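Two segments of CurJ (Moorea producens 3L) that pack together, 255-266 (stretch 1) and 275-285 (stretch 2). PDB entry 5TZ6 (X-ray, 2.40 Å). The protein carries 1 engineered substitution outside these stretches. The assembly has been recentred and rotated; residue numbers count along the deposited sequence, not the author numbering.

Stretch 1 (255-266) DNDLLWCYTCGS
Stretch 2 275-285: FKADIQLFDQH

The strand from Leu258 through Ser266 runs antiparallel to the strand carrying Phe275 through Leu281 and pairing on to Phe282, their N-to-C directions 162° apart and axes approaching to 4.6 Å; the two stretches bury 1004 Å². Four hydrogen-bonded pairs each make two N-H...O bonds: Trp260 N to Phe282 O 3.0 Å and Phe282 N to Trp260 O 2.9 Å; Tyr262 N to Gln280 O 2.9 Å and Gln280 N to Tyr262 O 2.8 Å; Cys264 N to Asp278 O 3.0 Å and Asp278 N to Cys264 O 2.9 Å; Ser266 N to Lys276 O and Lys276 N to Ser266 O, both 2.9 Å. Cys261-Leu281, Thr263-Ile279 and Gly265-Ala277 alternate as non-hydrogen-bonded pairs, with CA-CA distances of 4.5, 4.4 and 3.9 Å. Backbone angles in the strands are extended, typically near -125/135; Gly265 is also extended but has a positive phi (163/178).

Gly265 suits that position because a CB would be jammed against the preceding carbonyl and would lie 2.2 Å from Lys276 O. Gly265 CA comes within 3.0 Å of Lys276 O. Phe275 (chi1 t, chi2 -90°) brings its ring against the Gly265-Ser266 backbone, with Ser266 C over one face and its CE2 3.5 Å from Ser266 CA.

The face bearing Cys261, Thr263, Leu281, Ile279 and Ala277 is buried and largely apolar. Cys261 adopts t, placing SG 3.6 Å from CG2 of Ile279 (m,t). Leu281 (t,p) directs CD1 to 3.8 Å from CB of Leu259 (m,t) and 4.2 Å from Cys261 CB. Thr263, in m, rests OG1 3.6 Å from Ile279 CG2, while its hydroxyl is hydrogen-bonded elsewhere in the structure.

On the other face the aromatic residues gather toward the Trp260-Phe282 pair, and Cys264 (p), Asp278 (m), Ser266 (p) and Lys276 (m,t,t,t, its end leading away) continue it toward the more exposed end. Phe282 takes p with chi2 -83°, which swings its ring across the partner strand: Trp260 CB lies over one face, 3.8 Å from the ring centroid, and Tyr262 CB sits at the edge, 4.0 Å from Phe282 CE1. Trp260 (m, chi2 99°) presents its indole to Gln284, whose t,p side chain (chi3 -99°) returns OE1 to accept a 2.8 Å hydrogen bond from Trp260 NE1, satisfying this buried donor. Tyr262 (t, chi2 59°) meets Gln280 (m,t, chi3 -39°) at its ring edge.

Beyond the ladder, Asn256 (m) brings ND2 within 2.5 Å of OD1 of Asp283 (chi1 -132°, between wells), at an angle poor for hydrogen bonding.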

# COMPACT_ATOMS: atom_id res chain seq x y z
N ASP A 255 14.53 -26.38 5.83
CA ASP A 255 15.03 -26.79 4.52
C ASP A 255 14.68 -28.23 4.19
O ASP A 255 14.87 -28.66 3.04
CB ASP A 255 16.55 -26.61 4.47
CG ASP A 255 17.16 -27.07 3.15
OD1 ASP A 255 16.53 -26.89 2.09
OD2 ASP A 255 18.28 -27.64 3.18
N ASN A 256 14.15 -28.99 5.15
CA ASN A 256 13.97 -30.42 4.96
C ASN A 256 12.81 -30.72 4.02
O ASN A 256 11.73 -30.12 4.11
CB ASN A 256 13.73 -31.11 6.31
CG ASN A 256 15.01 -31.28 7.11
OD1 ASN A 256 16.05 -30.73 6.75
ND2 ASN A 256 14.93 -32.04 8.20
N ASP A 257 13.04 -31.66 3.11
CA ASP A 257 11.99 -32.22 2.28
C ASP A 257 11.15 -33.26 3.01
O ASP A 257 10.08 -33.63 2.51
CB ASP A 257 12.59 -32.86 1.02
CG ASP A 257 13.17 -31.84 0.07
OD1 ASP A 257 13.80 -30.87 0.54
OD2 ASP A 257 13.00 -32.01 -1.16
N LEU A 258 11.60 -33.73 4.17
CA LEU A 258 10.85 -34.67 5.00
C LEU A 258 10.58 -34.07 6.37
O LEU A 258 11.51 -33.60 7.03
CB LEU A 258 11.62 -36.00 5.13
CG LEU A 258 10.84 -37.20 5.68
CD1 LEU A 258 11.62 -38.48 5.41
CD2 LEU A 258 10.54 -37.04 7.16
N LEU A 259 9.32 -34.07 6.78
CA LEU A 259 8.95 -33.60 8.11
C LEU A 259 8.06 -34.64 8.79
O LEU A 259 7.49 -35.52 8.13
CB LEU A 259 8.20 -32.26 8.06
CG LEU A 259 8.85 -31.11 7.31
CD1 LEU A 259 7.98 -29.88 7.41
CD2 LEU A 259 10.26 -30.84 7.83
N TRP A 260 7.94 -34.53 10.11
CA TRP A 260 7.08 -35.41 10.88
C TRP A 260 5.99 -34.58 11.55
O TRP A 260 6.25 -33.47 12.02
CB TRP A 260 7.86 -36.18 11.95
CG TRP A 260 8.85 -37.16 11.40
CD1 TRP A 260 10.20 -36.97 11.24
CD2 TRP A 260 8.59 -38.49 10.94
NE1 TRP A 260 10.78 -38.10 10.71
CE2 TRP A 260 9.81 -39.05 10.52
CE3 TRP A 260 7.43 -39.27 10.84
CZ2 TRP A 260 9.91 -40.34 10.01
CZ3 TRP A 260 7.53 -40.55 10.34
CH2 TRP A 260 8.76 -41.07 9.93
N CYS A 261 4.77 -35.12 11.58
CA CYS A 261 3.63 -34.43 12.17
C CYS A 261 2.95 -35.36 13.17
O CYS A 261 2.37 -36.37 12.77
CB CYS A 261 2.64 -33.99 11.09
SG CYS A 261 1.19 -33.20 11.79
N TYR A 262 2.98 -34.99 14.44
CA TYR A 262 2.37 -35.76 15.51
C TYR A 262 1.11 -35.05 15.98
O TYR A 262 1.14 -33.85 16.27
CB TYR A 262 3.34 -35.95 16.67
CG TYR A 262 2.76 -36.65 17.88
CD1 TYR A 262 2.22 -37.92 17.78
CD2 TYR A 262 2.78 -36.03 19.13
CE1 TYR A 262 1.70 -38.56 18.89
CE2 TYR A 262 2.26 -36.67 20.25
CZ TYR A 262 1.72 -37.93 20.12
OH TYR A 262 1.20 -38.57 21.22
N THR A 263 0.00 -35.78 16.05
CA THR A 263 -1.29 -35.21 16.40
C THR A 263 -1.94 -36.09 17.45
O THR A 263 -1.81 -37.32 17.40
CB THR A 263 -2.23 -35.10 15.18
OG1 THR A 263 -1.66 -34.24 14.19
CG2 THR A 263 -3.59 -34.56 15.61
N CYS A 264 -2.62 -35.47 18.40
CA CYS A 264 -3.44 -36.23 19.34
C CYS A 264 -4.69 -35.43 19.65
O CYS A 264 -4.69 -34.20 19.61
CB CYS A 264 -2.69 -36.58 20.63
SG CYS A 264 -1.54 -35.32 21.19
N GLY A 265 -5.78 -36.13 19.94
CA GLY A 265 -7.04 -35.47 20.15
C GLY A 265 -8.20 -36.44 20.06
O GLY A 265 -8.02 -37.63 19.79
N SER A 266 -9.39 -35.90 20.29
CA SER A 266 -10.60 -36.70 20.26
C SER A 266 -11.80 -35.78 20.10
O SER A 266 -11.69 -34.56 20.13
CB SER A 266 -10.73 -37.57 21.51
OG SER A 266 -10.75 -36.76 22.68
N PHE A 275 -14.12 -31.73 17.21
CA PHE A 275 -12.91 -32.52 17.35
C PHE A 275 -11.79 -31.60 17.80
O PHE A 275 -11.49 -30.61 17.12
CB PHE A 275 -12.54 -33.23 16.05
CG PHE A 275 -11.51 -34.30 16.25
CD1 PHE A 275 -10.16 -34.00 16.16
CD2 PHE A 275 -11.89 -35.59 16.56
CE1 PHE A 275 -9.21 -34.98 16.35
CE2 PHE A 275 -10.95 -36.58 16.75
CZ PHE A 275 -9.61 -36.27 16.65
N LYS A 276 -11.17 -31.92 18.94
CA LYS A 276 -10.14 -31.10 19.55
C LYS A 276 -8.81 -31.86 19.57
O LYS A 276 -8.77 -33.05 19.90
CB LYS A 276 -10.53 -30.68 20.96
CG LYS A 276 -11.85 -29.93 21.04
CD LYS A 276 -12.34 -29.80 22.48
CE LYS A 276 -13.55 -28.87 22.56
NZ LYS A 276 -13.96 -28.61 23.97
N ALA A 277 -7.74 -31.15 19.22
CA ALA A 277 -6.45 -31.79 18.99
C ALA A 277 -5.30 -30.83 19.27
O ALA A 277 -5.45 -29.61 19.17
CB ALA A 277 -6.36 -32.30 17.55
N ASP A 278 -4.15 -31.40 19.61
CA ASP A 278 -2.87 -30.72 19.61
C ASP A 278 -2.00 -31.33 18.52
O ASP A 278 -2.03 -32.55 18.30
CB ASP A 278 -2.17 -30.84 20.97
CG ASP A 278 -2.87 -30.04 22.07
OD1 ASP A 278 -3.41 -28.95 21.78
OD2 ASP A 278 -2.87 -30.50 23.23
N ILE A 279 -1.22 -30.48 17.85
CA ILE A 279 -0.41 -30.88 16.72
C ILE A 279 1.00 -30.35 16.89
O ILE A 279 1.21 -29.25 17.41
CB ILE A 279 -1.02 -30.38 15.39
CG1 ILE A 279 -2.51 -30.76 15.32
CG2 ILE A 279 -0.24 -30.92 14.21
CD1 ILE A 279 -3.27 -30.08 14.21
N GLN A 280 1.97 -31.14 16.43
CA GLN A 280 3.40 -30.83 16.52
C GLN A 280 4.05 -31.21 15.20
O GLN A 280 4.08 -32.38 14.83
CB GLN A 280 4.05 -31.57 17.69
CG GLN A 280 3.68 -31.01 19.05
CD GLN A 280 4.44 -31.68 20.17
OE1 GLN A 280 4.66 -32.90 20.14
NE2 GLN A 280 4.87 -30.90 21.15
N LEU A 281 4.53 -30.22 14.46
CA LEU A 281 5.31 -30.44 13.26
C LEU A 281 6.78 -30.29 13.63
O LEU A 281 7.16 -29.26 14.20
CB LEU A 281 4.91 -29.45 12.18
CG LEU A 281 5.59 -29.52 10.81
CD1 LEU A 281 5.30 -30.85 10.12
CD2 LEU A 281 5.12 -28.35 9.97
N PHE A 282 7.60 -31.30 13.32
CA PHE A 282 9.01 -31.23 13.70
C PHE A 282 9.90 -31.85 12.63
O PHE A 282 9.45 -32.52 11.69
CB PHE A 282 9.28 -31.86 15.07
CG PHE A 282 8.81 -33.26 15.20
CD1 PHE A 282 7.49 -33.54 15.51
CD2 PHE A 282 9.70 -34.32 15.03
CE1 PHE A 282 7.05 -34.84 15.63
CE2 PHE A 282 9.27 -35.62 15.15
CZ PHE A 282 7.95 -35.89 15.45
N ASP A 283 11.20 -31.60 12.82
CA ASP A 283 12.30 -31.91 11.92
C ASP A 283 12.66 -33.39 11.91
O ASP A 283 12.31 -34.16 12.82
CB ASP A 283 13.55 -31.13 12.35
CG ASP A 283 14.22 -30.43 11.19
OD1 ASP A 283 13.84 -30.71 10.03
OD2 ASP A 283 15.14 -29.62 11.44
N GLN A 284 13.42 -33.77 10.88
CA GLN A 284 13.99 -35.11 10.82
C GLN A 284 14.88 -35.37 12.03
O GLN A 284 14.96 -36.51 12.51
CB GLN A 284 14.81 -35.25 9.54
CG GLN A 284 15.10 -36.68 9.12
CD GLN A 284 13.88 -37.34 8.51
OE1 GLN A 284 13.17 -38.10 9.17
NE2 GLN A 284 13.62 -37.03 7.24
N HIS A 285 15.56 -34.34 12.52
CA HIS A 285 16.36 -34.39 13.74
C HIS A 285 15.56 -34.11 15.00
O HIS A 285 16.10 -34.26 16.10
CB HIS A 285 17.54 -33.42 13.64
CG HIS A 285 18.43 -33.68 12.48
ND1 HIS A 285 18.08 -33.36 11.18
CD2 HIS A 285 19.65 -34.28 12.40
CE1 HIS A 285 19.05 -33.72 10.36
NE2 HIS A 285 20.01 -34.28 11.08